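Local atomic coordinates of UPF0749 protein MT1873 (Mycobacterium tuberculosis, PDB entry 3GMG), a protein that is of unknown function but belongs to the UPF0749 (DUF881) family and is probably membrane-associated, this chain being its C-terminal part. Residues G91-D96 against P102-L107; V82-V87 against A148-K153; A118-I121 against A125-G128. All coordinates share one frame; numbering follows the deposited sequence.

Contact 1 of 3, residues G91-D96 against P102-L107; sequences GSLTVD and PPYSIL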
ATOM      1  N   GLY A  91      19.581 -13.304  -6.318  1.00 21.05           N
ATOM      2  CA  GLY A  91      19.629 -13.842  -7.677  1.00 20.99           C
ATOM      3  C   GLY A  91      18.281 -14.146  -8.313  1.00 21.04           C
ATOM      4  O   GLY A  91      18.204 -14.325  -9.531  1.00 21.09           O
ATOM      5  N   SER A  92      17.216 -14.193  -7.516  1.00 20.72           N
ATOM      6  CA  SER A  92      15.887 -14.535  -8.012  1.00 21.13           C
ATOM      7  C   SER A  92      14.813 -13.893  -7.125  1.00 21.08           C
ATOM      8  O   SER A  92      14.271 -14.510  -6.205  1.00 21.17           O
ATOM      9  CB  SER A  92      15.726 -16.075  -8.100  1.00 21.19           C
ATOM     10  OG  SER A  92      14.434 -16.424  -8.570  1.00 25.16           O
ATOM     11  N   LEU A  93      14.530 -12.615  -7.395  1.00 20.67           N
ATOM     12  CA  LEU A  93      13.543 -11.848  -6.647  1.00 20.42           C
ATOM     13  C   LEU A  93      12.221 -11.821  -7.408  1.00 20.89           C
ATOM     14  O   LEU A  93      12.192 -11.423  -8.583  1.00 22.35           O
ATOM     15  CB  LEU A  93      14.031 -10.407  -6.463  1.00 20.06           C
ATOM     16  CG  LEU A  93      15.344 -10.195  -5.718  1.00 19.81           C
ATOM     17  CD1 LEU A  93      15.640  -8.708  -5.599  1.00 19.01           C
ATOM     18  CD2 LEU A  93      15.326 -10.811  -4.331  1.00 19.43           C
ATOM     19  N   THR A  94      11.130 -12.226  -6.763  1.00 20.90           N
ATOM     20  CA  THR A  94       9.812 -12.172  -7.376  1.00 21.20           C
ATOM     21  C   THR A  94       9.136 -10.888  -6.910  1.00 21.16           C
ATOM     22  O   THR A  94       8.882 -10.699  -5.720  1.00 21.17           O
ATOM     23  CB  THR A  94       8.943 -13.413  -7.019  1.00 21.57           C
ATOM     24  OG1 THR A  94       9.649 -14.601  -7.398  1.00 23.93           O
ATOM     25  CG2 THR A  94       7.608 -13.378  -7.743  1.00 22.85           C
ATOM     26  N   VAL A  95       8.875  -9.998  -7.863  1.00 20.76           N
ATOM     27  CA  VAL A  95       8.196  -8.734  -7.598  1.00 20.31           C
ATOM     28  C   VAL A  95       6.838  -8.769  -8.294  1.00 20.63           C
ATOM     29  O   VAL A  95       6.768  -8.833  -9.525  1.00 20.21           O
ATOM     30  CB  VAL A  95       9.021  -7.528  -8.116  1.00 20.19           C
ATOM     31  CG1 VAL A  95       8.376  -6.223  -7.668  1.00 20.05           C
ATOM     32  CG2 VAL A  95      10.479  -7.595  -7.623  1.00 19.85           C
ATOM     33  N   ASP A  96       5.756  -8.776  -7.519  1.00 21.37           N
ATOM     34  CA  ASP A  96       4.396  -8.862  -8.069  1.00 22.52           C
ATOM     35  C   ASP A  96       4.259  -9.958  -9.150  1.00 23.39           C
ATOM     36  O   ASP A  96       3.786  -9.720 -10.257  1.00 23.57           O
ATOM     37  CB  ASP A  96       3.964  -7.488  -8.597  1.00 22.51           C
ATOM     38  CG  ASP A  96       3.850  -6.454  -7.493  1.00 23.16           C
ATOM     39  OD1 ASP A  96       3.871  -6.837  -6.303  1.00 25.28           O
ATOM     40  OD2 ASP A  96       3.742  -5.252  -7.811  1.00 23.14           O
ATOM     41  N   PRO A 102      19.570 -10.330 -11.257  1.00 16.37           N
ATOM     42  CA  PRO A 102      20.429  -9.159 -11.455  1.00 16.36           C
ATOM     43  C   PRO A 102      21.246  -9.217 -12.752  1.00 16.38           C
ATOM     44  O   PRO A 102      21.470 -10.323 -13.303  1.00 17.40           O
ATOM     45  CB  PRO A 102      21.340  -9.158 -10.225  1.00 17.04           C
ATOM     46  CG  PRO A 102      21.356 -10.602  -9.799  1.00 16.21           C
ATOM     47  CD  PRO A 102      20.029 -11.183 -10.144  1.00 16.60           C
ATOM     48  N   PRO A 103      21.705  -8.062 -13.251  1.00 15.84           N
ATOM     49  CA  PRO A 103      21.564  -6.741 -12.616  1.00 14.85           C
ATOM     50  C   PRO A 103      20.158  -6.171 -12.736  1.00 14.33           C
ATOM     51  O   PRO A 103      19.405  -6.546 -13.628  1.00 13.90           O
ATOM     52  CB  PRO A 103      22.580  -5.874 -13.368  1.00 15.35           C
ATOM     53  CG  PRO A 103      22.720  -6.523 -14.704  1.00 16.08           C
ATOM     54  CD  PRO A 103      22.533  -7.998 -14.469  1.00 16.37           C
ATOM     55  N   TYR A 104      19.820  -5.291 -11.797  1.00 12.64           N
ATOM     56  CA  TYR A 104      18.514  -4.644 -11.772  1.00 12.06           C
ATOM     57  C   TYR A 104      18.642  -3.175 -12.161  1.00 12.13           C
ATOM     58  O   TYR A 104      19.673  -2.552 -11.918  1.00 12.62           O
ATOM     59  CB  TYR A 104      17.898  -4.718 -10.364  1.00 12.37           C
ATOM     60  CG  TYR A 104      17.906  -6.103  -9.715  1.00 12.24           C
ATOM     61  CD1 TYR A 104      18.707  -6.376  -8.616  1.00 14.12           C
ATOM     62  CD2 TYR A 104      17.084  -7.107 -10.185  1.00 14.60           C
ATOM     63  CE1 TYR A 104      18.710  -7.634  -8.023  1.00 14.82           C
ATOM     64  CE2 TYR A 104      17.077  -8.358  -9.607  1.00 15.63           C
ATOM     65  CZ  TYR A 104      17.887  -8.621  -8.547  1.00 15.59           C
ATOM     66  OH  TYR A 104      17.846  -9.882  -7.969  1.00 16.92           O
ATOM     67  N   SER A 105      17.568  -2.633 -12.720  1.00 12.49           N
ATOM     68  CA  SER A 105      17.478  -1.193 -13.030  1.00 13.88           C
ATOM     69  C   SER A 105      16.186  -0.691 -12.427  1.00 13.77           C
ATOM     70  O   SER A 105      15.129  -1.271 -12.658  1.00 16.14           O
ATOM     71  CB  SER A 105      17.473  -0.979 -14.553  1.00 14.78           C
ATOM     72  OG  SER A 105      17.710   0.384 -14.901  1.00 20.06           O
ATOM     73  N   ILE A 106      16.265   0.367 -11.630  1.00 11.81           N
ATOM     74  CA  ILE A 106      15.069   0.954 -11.035  1.00 11.25           C
ATOM     75  C   ILE A 106      14.928   2.360 -11.572  1.00 10.46           C
ATOM     76  O   ILE A 106      15.861   3.147 -11.474  1.00 11.99           O
ATOM     77  CB  ILE A 106      15.105   0.964  -9.496  1.00 11.29           C
ATOM     78  CG1 ILE A 106      15.317  -0.465  -8.956  1.00 12.46           C
ATOM     79  CG2 ILE A 106      13.824   1.579  -8.939  1.00 13.08           C
ATOM     80  CD1 ILE A 106      16.772  -0.807  -8.660  1.00 16.26           C
ATOM     81  N   LEU A 107      13.772   2.655 -12.144  1.00 10.17           N
ATOM     82  CA  LEU A 107      13.458   3.981 -12.695  1.00 10.22           C
ATOM     83  C   LEU A 107      12.488   4.650 -11.753  1.00 10.54           C
ATOM     84  O   LEU A 107      11.529   4.039 -11.313  1.00 11.01           O
ATOM     85  CB  LEU A 107      12.814   3.859 -14.066  1.00 10.92           C
ATOM     86  CG  LEU A 107      13.574   3.044 -15.109  1.00 13.14           C
ATOM     87  CD1 LEU A 107      12.712   2.812 -16.329  1.00 15.33           C
ATOM     88  CD2 LEU A 107      14.822   3.807 -15.531  1.00 15.92           C
TER
HETATM   89  O   HOH W   1      19.570 -10.410  -6.012  1.00 16.79           O

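Contact 2 of 3, residues V82-V87 against A148-K153; sequences VDTWVV and ALRQPK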
ATOM      1  N   VAL A  82       1.206   0.526  -4.591  1.00 18.34           N
ATOM      2  CA  VAL A  82       1.141   0.604  -3.134  1.00 19.17           C
ATOM      3  C   VAL A  82       1.204  -0.774  -2.471  1.00 19.46           C
ATOM      4  O   VAL A  82       1.799  -0.923  -1.409  1.00 19.34           O
ATOM      5  CB  VAL A  82      -0.113   1.397  -2.679  1.00 19.68           C
ATOM      6  CG1 VAL A  82      -1.393   0.696  -3.137  1.00 20.38           C
ATOM      7  CG2 VAL A  82      -0.089   1.596  -1.166  1.00 20.77           C
ATOM      8  N   ASP A  83       0.656  -1.789  -3.140  1.00 19.39           N
ATOM      9  CA  ASP A  83       0.652  -3.154  -2.622  1.00 20.34           C
ATOM     10  C   ASP A  83       1.723  -4.048  -3.224  1.00 20.24           C
ATOM     11  O   ASP A  83       1.681  -5.264  -3.053  1.00 21.27           O
ATOM     12  CB  ASP A  83      -0.742  -3.805  -2.790  1.00 20.31           C
ATOM     13  CG  ASP A  83      -1.187  -3.951  -4.251  1.00 23.78           C
ATOM     14  OD1 ASP A  83      -0.680  -3.251  -5.148  1.00 23.61           O
ATOM     15  OD2 ASP A  83      -2.096  -4.781  -4.514  1.00 27.28           O
ATOM     16  N   THR A  84       2.703  -3.456  -3.910  1.00 19.97           N
ATOM     17  CA  THR A  84       3.795  -4.238  -4.462  1.00 20.30           C
ATOM     18  C   THR A  84       4.528  -4.982  -3.360  1.00 21.13           C
ATOM     19  O   THR A  84       4.797  -4.421  -2.304  1.00 22.12           O
ATOM     20  CB  THR A  84       4.779  -3.347  -5.242  1.00 19.51           C
ATOM     21  OG1 THR A  84       4.186  -3.000  -6.497  1.00 18.29           O
ATOM     22  CG2 THR A  84       6.102  -4.076  -5.486  1.00 19.29           C
ATOM     23  N   TRP A  85       4.824  -6.250  -3.622  1.00 22.08           N
ATOM     24  CA  TRP A  85       5.555  -7.099  -2.683  1.00 23.08           C
ATOM     25  C   TRP A  85       6.774  -7.672  -3.369  1.00 22.13           C
ATOM     26  O   TRP A  85       6.788  -7.821  -4.591  1.00 21.38           O
ATOM     27  CB  TRP A  85       4.669  -8.240  -2.139  1.00 23.82           C
ATOM     28  CG  TRP A  85       3.865  -9.009  -3.180  1.00 26.39           C
ATOM     29  CD1 TRP A  85       2.550  -8.812  -3.504  1.00 28.76           C
ATOM     30  CD2 TRP A  85       4.318 -10.095  -4.012  1.00 27.76           C
ATOM     31  NE1 TRP A  85       2.159  -9.693  -4.485  1.00 30.11           N
ATOM     32  CE2 TRP A  85       3.223 -10.490  -4.816  1.00 29.40           C
ATOM     33  CE3 TRP A  85       5.540 -10.767  -4.156  1.00 28.80           C
ATOM     34  CZ2 TRP A  85       3.315 -11.529  -5.751  1.00 30.22           C
ATOM     35  CZ3 TRP A  85       5.636 -11.792  -5.095  1.00 29.12           C
ATOM     36  CH2 TRP A  85       4.524 -12.168  -5.870  1.00 29.69           C
ATOM     37  N   VAL A  86       7.790  -7.978  -2.574  1.00 21.84           N
ATOM     38  CA  VAL A  86       9.000  -8.626  -3.070  1.00 21.44           C
ATOM     39  C   VAL A  86       9.303  -9.840  -2.197  1.00 21.78           C
ATOM     40  O   VAL A  86       9.402  -9.723  -0.976  1.00 22.04           O
ATOM     41  CB  VAL A  86      10.213  -7.674  -3.039  1.00 21.26           C
ATOM     42  CG1 VAL A  86      11.422  -8.326  -3.713  1.00 21.54           C
ATOM     43  CG2 VAL A  86       9.866  -6.331  -3.697  1.00 21.41           C
ATOM     44  N   VAL A  87       9.454 -10.991  -2.839  1.00 22.14           N
ATOM     45  CA  VAL A  87       9.862 -12.217  -2.137  1.00 22.94           C
ATOM     46  C   VAL A  87      10.989 -12.871  -2.920  1.00 23.36           C
ATOM     47  O   VAL A  87      11.418 -12.364  -3.958  1.00 23.50           O
ATOM     48  CB  VAL A  87       8.682 -13.210  -1.952  1.00 23.13           C
ATOM     49  CG1 VAL A  87       7.552 -12.569  -1.167  1.00 23.75           C
ATOM     50  CG2 VAL A  87       8.190 -13.730  -3.289  1.00 23.60           C
ATOM     51  N   ALA A 148       5.853   0.610 -17.863  1.00 15.09           N
ATOM     52  CA  ALA A 148       5.199  -0.589 -17.380  1.00 15.22           C
ATOM     53  C   ALA A 148       3.887  -0.213 -16.709  1.00 15.90           C
ATOM     54  O   ALA A 148       3.805   0.821 -16.076  1.00 14.46           O
ATOM     55  CB  ALA A 148       6.116  -1.337 -16.389  1.00 15.30           C
ATOM     56  N   LEU A 149       2.886  -1.085 -16.824  1.00 17.31           N
ATOM     57  CA  LEU A 149       1.569  -0.863 -16.252  1.00 18.24           C
ATOM     58  C   LEU A 149       1.245  -1.913 -15.201  1.00 19.30           C
ATOM     59  O   LEU A 149       1.714  -3.049 -15.268  1.00 19.51           O
ATOM     60  CB  LEU A 149       0.498  -0.905 -17.350  1.00 18.96           C
ATOM     61  CG  LEU A 149       0.737  -0.007 -18.562  1.00 19.31           C
ATOM     62  CD1 LEU A 149      -0.417  -0.181 -19.558  1.00 21.52           C
ATOM     63  CD2 LEU A 149       0.916   1.463 -18.178  1.00 19.60           C
ATOM     64  N   ARG A 150       0.433  -1.528 -14.220  1.00 20.90           N
ATOM     65  CA  ARG A 150      -0.031  -2.485 -13.224  1.00 23.18           C
ATOM     66  C   ARG A 150      -1.182  -3.313 -13.761  1.00 25.35           C
ATOM     67  O   ARG A 150      -1.970  -2.831 -14.575  1.00 25.69           O
ATOM     68  CB  ARG A 150      -0.460  -1.770 -11.957  1.00 23.61           C
ATOM     69  CG  ARG A 150       0.690  -1.088 -11.271  1.00 24.45           C
ATOM     70  CD  ARG A 150       0.443  -1.005  -9.798  1.00 26.39           C
ATOM     71  NE  ARG A 150       0.819  -2.246  -9.124  1.00 26.70           N
ATOM     72  CZ  ARG A 150       0.303  -2.673  -7.979  1.00 27.89           C
ATOM     73  NH1 ARG A 150      -0.665  -1.982  -7.368  1.00 28.48           N
ATOM     74  NH2 ARG A 150       0.739  -3.816  -7.456  1.00 26.47           N
ATOM     75  N   GLN A 151      -1.252  -4.555 -13.280  1.00 27.71           N
ATOM     76  CA  GLN A 151      -2.251  -5.524 -13.694  1.00 29.89           C
ATOM     77  C   GLN A 151      -3.140  -5.875 -12.492  1.00 30.43           C
ATOM     78  O   GLN A 151      -2.762  -6.702 -11.668  1.00 31.33           O
ATOM     79  CB  GLN A 151      -1.552  -6.778 -14.233  1.00 30.56           C
ATOM     80  CG  GLN A 151      -0.631  -6.520 -15.432  1.00 33.53           C
ATOM     81  CD  GLN A 151      -1.367  -5.919 -16.628  1.00 36.82           C
ATOM     82  OE1 GLN A 151      -0.924  -4.926 -17.214  1.00 40.50           O
ATOM     83  NE2 GLN A 151      -2.496  -6.524 -16.994  1.00 39.82           N
ATOM     84  N   PRO A 152      -4.327  -5.257 -12.395  1.00 31.41           N
ATOM     85  CA  PRO A 152      -5.188  -5.436 -11.223  1.00 31.61           C
ATOM     86  C   PRO A 152      -5.875  -6.801 -11.181  1.00 31.48           C
ATOM     87  O   PRO A 152      -6.149  -7.374 -12.232  1.00 32.01           O
ATOM     88  CB  PRO A 152      -6.248  -4.357 -11.423  1.00 31.99           C
ATOM     89  CG  PRO A 152      -6.405  -4.291 -12.895  1.00 31.76           C
ATOM     90  CD  PRO A 152      -5.023  -4.516 -13.464  1.00 31.50           C
ATOM     91  N   LYS A 153      -6.139  -7.311  -9.978  1.00 30.63           N
ATOM     92  CA  LYS A 153      -6.986  -8.496  -9.816  1.00 29.82           C
ATOM     93  C   LYS A 153      -8.442  -8.053  -9.958  1.00 28.44           C
ATOM     94  O   LYS A 153      -8.772  -6.909  -9.677  1.00 29.00           O
ATOM     95  CB  LYS A 153      -6.736  -9.173  -8.468  1.00 30.00           C
TER

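Contact 3 of 3, residues A118-I121 against A125-G128; sequences AMNI and AQDG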
ATOM      1  N   ALA A 118      18.410  10.385  -1.180  1.00 13.89           N
ATOM      2  CA  ALA A 118      17.843   9.256  -0.457  1.00 13.58           C
ATOM      3  C   ALA A 118      18.713   8.033  -0.630  1.00 13.76           C
ATOM      4  O   ALA A 118      18.974   7.298   0.322  1.00 13.87           O
ATOM      5  CB  ALA A 118      16.405   8.966  -0.890  1.00 14.32           C
ATOM      6  N   MET A 119      19.159   7.801  -1.866  1.00 14.36           N
ATOM      7  CA  MET A 119      20.013   6.639  -2.111  1.00 14.64           C
ATOM      8  C   MET A 119      21.321   6.680  -1.344  1.00 15.61           C
ATOM      9  O   MET A 119      21.859   5.634  -1.015  1.00 15.28           O
ATOM     10  CB  MET A 119      20.285   6.450  -3.610  1.00 14.99           C
ATOM     11  CG  MET A 119      19.097   5.984  -4.441  1.00 14.91           C
ATOM     12  SD  MET A 119      18.330   4.391  -4.003  1.00 13.21           S
ATOM     13  CE  MET A 119      17.026   5.119  -3.090  1.00 11.19           C
ATOM     14  N   ASN A 120      21.818   7.876  -1.038  1.00 16.31           N
ATOM     15  CA  ASN A 120      23.090   8.034  -0.344  1.00 18.02           C
ATOM     16  C   ASN A 120      23.011   8.116   1.187  1.00 18.18           C
ATOM     17  O   ASN A 120      24.026   8.305   1.837  1.00 19.60           O
ATOM     18  CB  ASN A 120      23.817   9.251  -0.916  1.00 18.87           C
ATOM     19  CG  ASN A 120      24.277   9.017  -2.344  1.00 22.17           C
ATOM     20  OD1 ASN A 120      24.725   7.917  -2.688  1.00 24.29           O
ATOM     21  ND2 ASN A 120      24.149  10.038  -3.192  1.00 26.08           N
ATOM     22  N   ILE A 121      21.841   7.906   1.764  1.00 18.42           N
ATOM     23  CA  ILE A 121      21.704   7.976   3.220  1.00 19.34           C
ATOM     24  C   ILE A 121      22.315   6.698   3.797  1.00 20.63           C
ATOM     25  O   ILE A 121      21.977   5.590   3.358  1.00 19.80           O
ATOM     26  CB  ILE A 121      20.242   8.101   3.634  1.00 19.02           C
ATOM     27  CG1 ILE A 121      19.666   9.429   3.154  1.00 19.62           C
ATOM     28  CG2 ILE A 121      20.082   8.013   5.158  1.00 20.10           C
ATOM     29  CD1 ILE A 121      18.171   9.524   3.354  1.00 20.59           C
ATOM     30  N   ALA A 125      19.429   0.895   1.737  1.00 21.30           N
ATOM     31  CA  ALA A 125      19.536  -0.059   0.642  1.00 20.23           C
ATOM     32  C   ALA A 125      20.920  -0.076   0.017  1.00 19.28           C
ATOM     33  O   ALA A 125      21.457  -1.152  -0.269  1.00 18.83           O
ATOM     34  CB  ALA A 125      18.493   0.235  -0.427  1.00 20.62           C
ATOM     35  N   GLN A 126      21.517   1.088  -0.217  1.00 17.49           N
ATOM     36  CA  GLN A 126      22.825   1.108  -0.879  1.00 17.34           C
ATOM     37  C   GLN A 126      23.876   0.448  -0.006  1.00 17.71           C
ATOM     38  O   GLN A 126      24.728  -0.291  -0.512  1.00 17.45           O
ATOM     39  CB  GLN A 126      23.284   2.511  -1.287  1.00 16.87           C
ATOM     40  CG  GLN A 126      24.628   2.465  -2.005  1.00 16.79           C
ATOM     41  CD  GLN A 126      25.041   3.725  -2.718  1.00 17.26           C
ATOM     42  OE1 GLN A 126      26.032   3.702  -3.440  1.00 17.86           O
ATOM     43  NE2 GLN A 126      24.303   4.846  -2.533  1.00 15.83           N
ATOM     44  N   ASP A 127      23.839   0.713   1.294  1.00 18.27           N
ATOM     45  CA  ASP A 127      24.778   0.045   2.193  1.00 18.08           C
ATOM     46  C   ASP A 127      24.548  -1.456   2.217  1.00 18.26           C
ATOM     47  O   ASP A 127      25.522  -2.228   2.297  1.00 18.96           O
ATOM     48  CB  ASP A 127      24.725   0.657   3.596  1.00 19.03           C
ATOM     49  CG  ASP A 127      25.559   1.912   3.706  1.00 19.90           C
ATOM     50  OD1 ASP A 127      26.350   2.217   2.791  1.00 24.74           O
ATOM     51  OD2 ASP A 127      25.444   2.600   4.742  1.00 25.76           O
ATOM     52  N   GLY A 128      23.289  -1.878   2.099  1.00 17.76           N
ATOM     53  CA  GLY A 128      22.958  -3.306   1.990  1.00 18.14           C
ATOM     54  C   GLY A 128      23.505  -3.947   0.730  1.00 18.92           C
ATOM     55  O   GLY A 128      23.933  -5.112   0.731  1.00 20.03           O
TER
HETATM   56  O   HOH W   2      20.379   3.664   0.252  1.00 18.38           O
HETATM   57  O   HOH W   3      22.286   3.076   2.335  1.00 18.38           O

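Contact 1 of 3, residues G91-D96 against P102-L107
Leu93 and Tyr104 both carry CG anti to the carbonyl carbon (chi1 -60° and -49°); the two side chains meet at about a right angle. The touch is made at the hydroxyl end of the ring. Leu93 CG lies 3.4 Å from Tyr104 OH, and Leu93 CD1 packs 3.7 Å from Tyr104 CZ. One face of the ring is covered from within its own segment: Pro102 CA sits 3.8 Å above the plane, over the ring centre. The Pro102 ring also reaches segment 91-96, with its CD 3.6 Å from Gly91 CA. A water lies in the plane of the tyrosine ring, at its edge, and accepts from Tyr104 OH at 2.7 Å and from Gly91 N at 2.9 Å. At phi 87° a CB on Gly91 would collide with the carbonyl O of the preceding residue. The peptide bond between Pro102 and Pro103 is cis, just before the strand begins. Met54 of helix 51-63 touches both Leu93 and Tyr104. No hydrogen bond joins the two segments directly. The arrangement is side-chain packing between two antiparallel sheets, the small one of strand 92-95 and the five-stranded one of strand 104-109, beside a shared helix.

Contact 2 of 3, residues V82-V87 against A148-K153
Asp83 and Arg150 form the salt bridge that makes this contact. Both terminal nitrogens of the guanidinium grip one carboxylate oxygen. Arg150 NH1 donates to Asp83 OD1 at 2.6 Å, and Arg150 NH2 donates to Asp83 OD1 at 2.8 Å. The bonds are bent, with N-H...O angles of 142° and 132°, as expected when two N-H groups converge on one atom. OD1 lies near the guanidinium plane, at its edge. The carboxylate is turned almost perpendicular to that plane, so the pair is not the flat, two-oxygen type. NH1 meets OD1 nearly end-on to its C-O bond, while NH2 comes from above the carboxylate plane.

Thr84 OG1 stands obliquely to the guanidinium, 3.7 Å from Arg150 NH2. Thr84 OG1 is hydrogen-bonded to Asp96 OD2 and Gly81 N, which probably hold the hydroxyl beside the arginine; Asp96 OD2 also makes a long, weak ion pair with Arg150 NH2, and this second carboxylate probably adds to the negative field around the arginine. The Arg150 chain bends at chi3 (83°) on its way to Asp83. Leu27 of the second subunit packs on both Asp83 and Arg150, so the salt bridge borders the dimer interface. The contact lies at the surface. It joins the loop between strands 77-79 and 86-87 to the loop that follows strand 143-146, with Arg150 also touching Arg79 of strand 77-79.

Contact 3 of 3, residues A118-I121 against A125-G128
Gln126 NE2 bonds directly to Met119 O and Asn120 OD1, and these two bonds form the close part of the contact. Gln126 NE2 lies 3.0 Å from Met119 O, which is in the plane of the Gln126 amide. The donor nevertheless stands well above the carbonyl plane of Met119. Gln126 NE2 lies 3.1 Å from Asn120 OD1, tilted somewhat from both amide planes. Gln126 CG is anti to its own N (chi1 -178°) and the rest of the chain is extended, which carries the amide across to the end of the preceding helix. Asn120 lies alongside and points the same way, its amide turned 37° from that of Gln126. The Gln126 CB also lies 3.4 Å from Met119 O.

The looser part is bridged by water. One water donates to Met119 O at 2.8 Å and accepts from Gln126 N at 2.9 Å. Another donates to Ile121 O at 2.7 Å and accepts from Asp127 N at 3.0 Å. The second helix thus uses backbone N-H groups of its first turn. Asn120 and Ile121 are exposed, whereas Met119 is buried. Helices 112-119 and 125-131 follow one another here, and Met119 packs against both helix 51-63 and strand 135-141.

Contacts 1 and 3 are partly buried, whereas contact 2 lies at the surface and is the one of the three that meets the second subunit. Contacts 1 and 2 touch and share a sheet: strands 86-87 and 92-95 are neighbours in it, and Thr94 N lies 2.8 Å from Val87 O. Contact 3 stands apart, on the opposite side of the chain's centre from contact 2, with centres about 23 Å apart. Chemistry follows place. Apolar packing dominates contact 1, charge contact 2, and amide and water bonds contact 3. Helix 51-63 is common ground, touching side chains from segments of all three. Contacts 1 and 3 both fall within the chain loop that contact 2 closes.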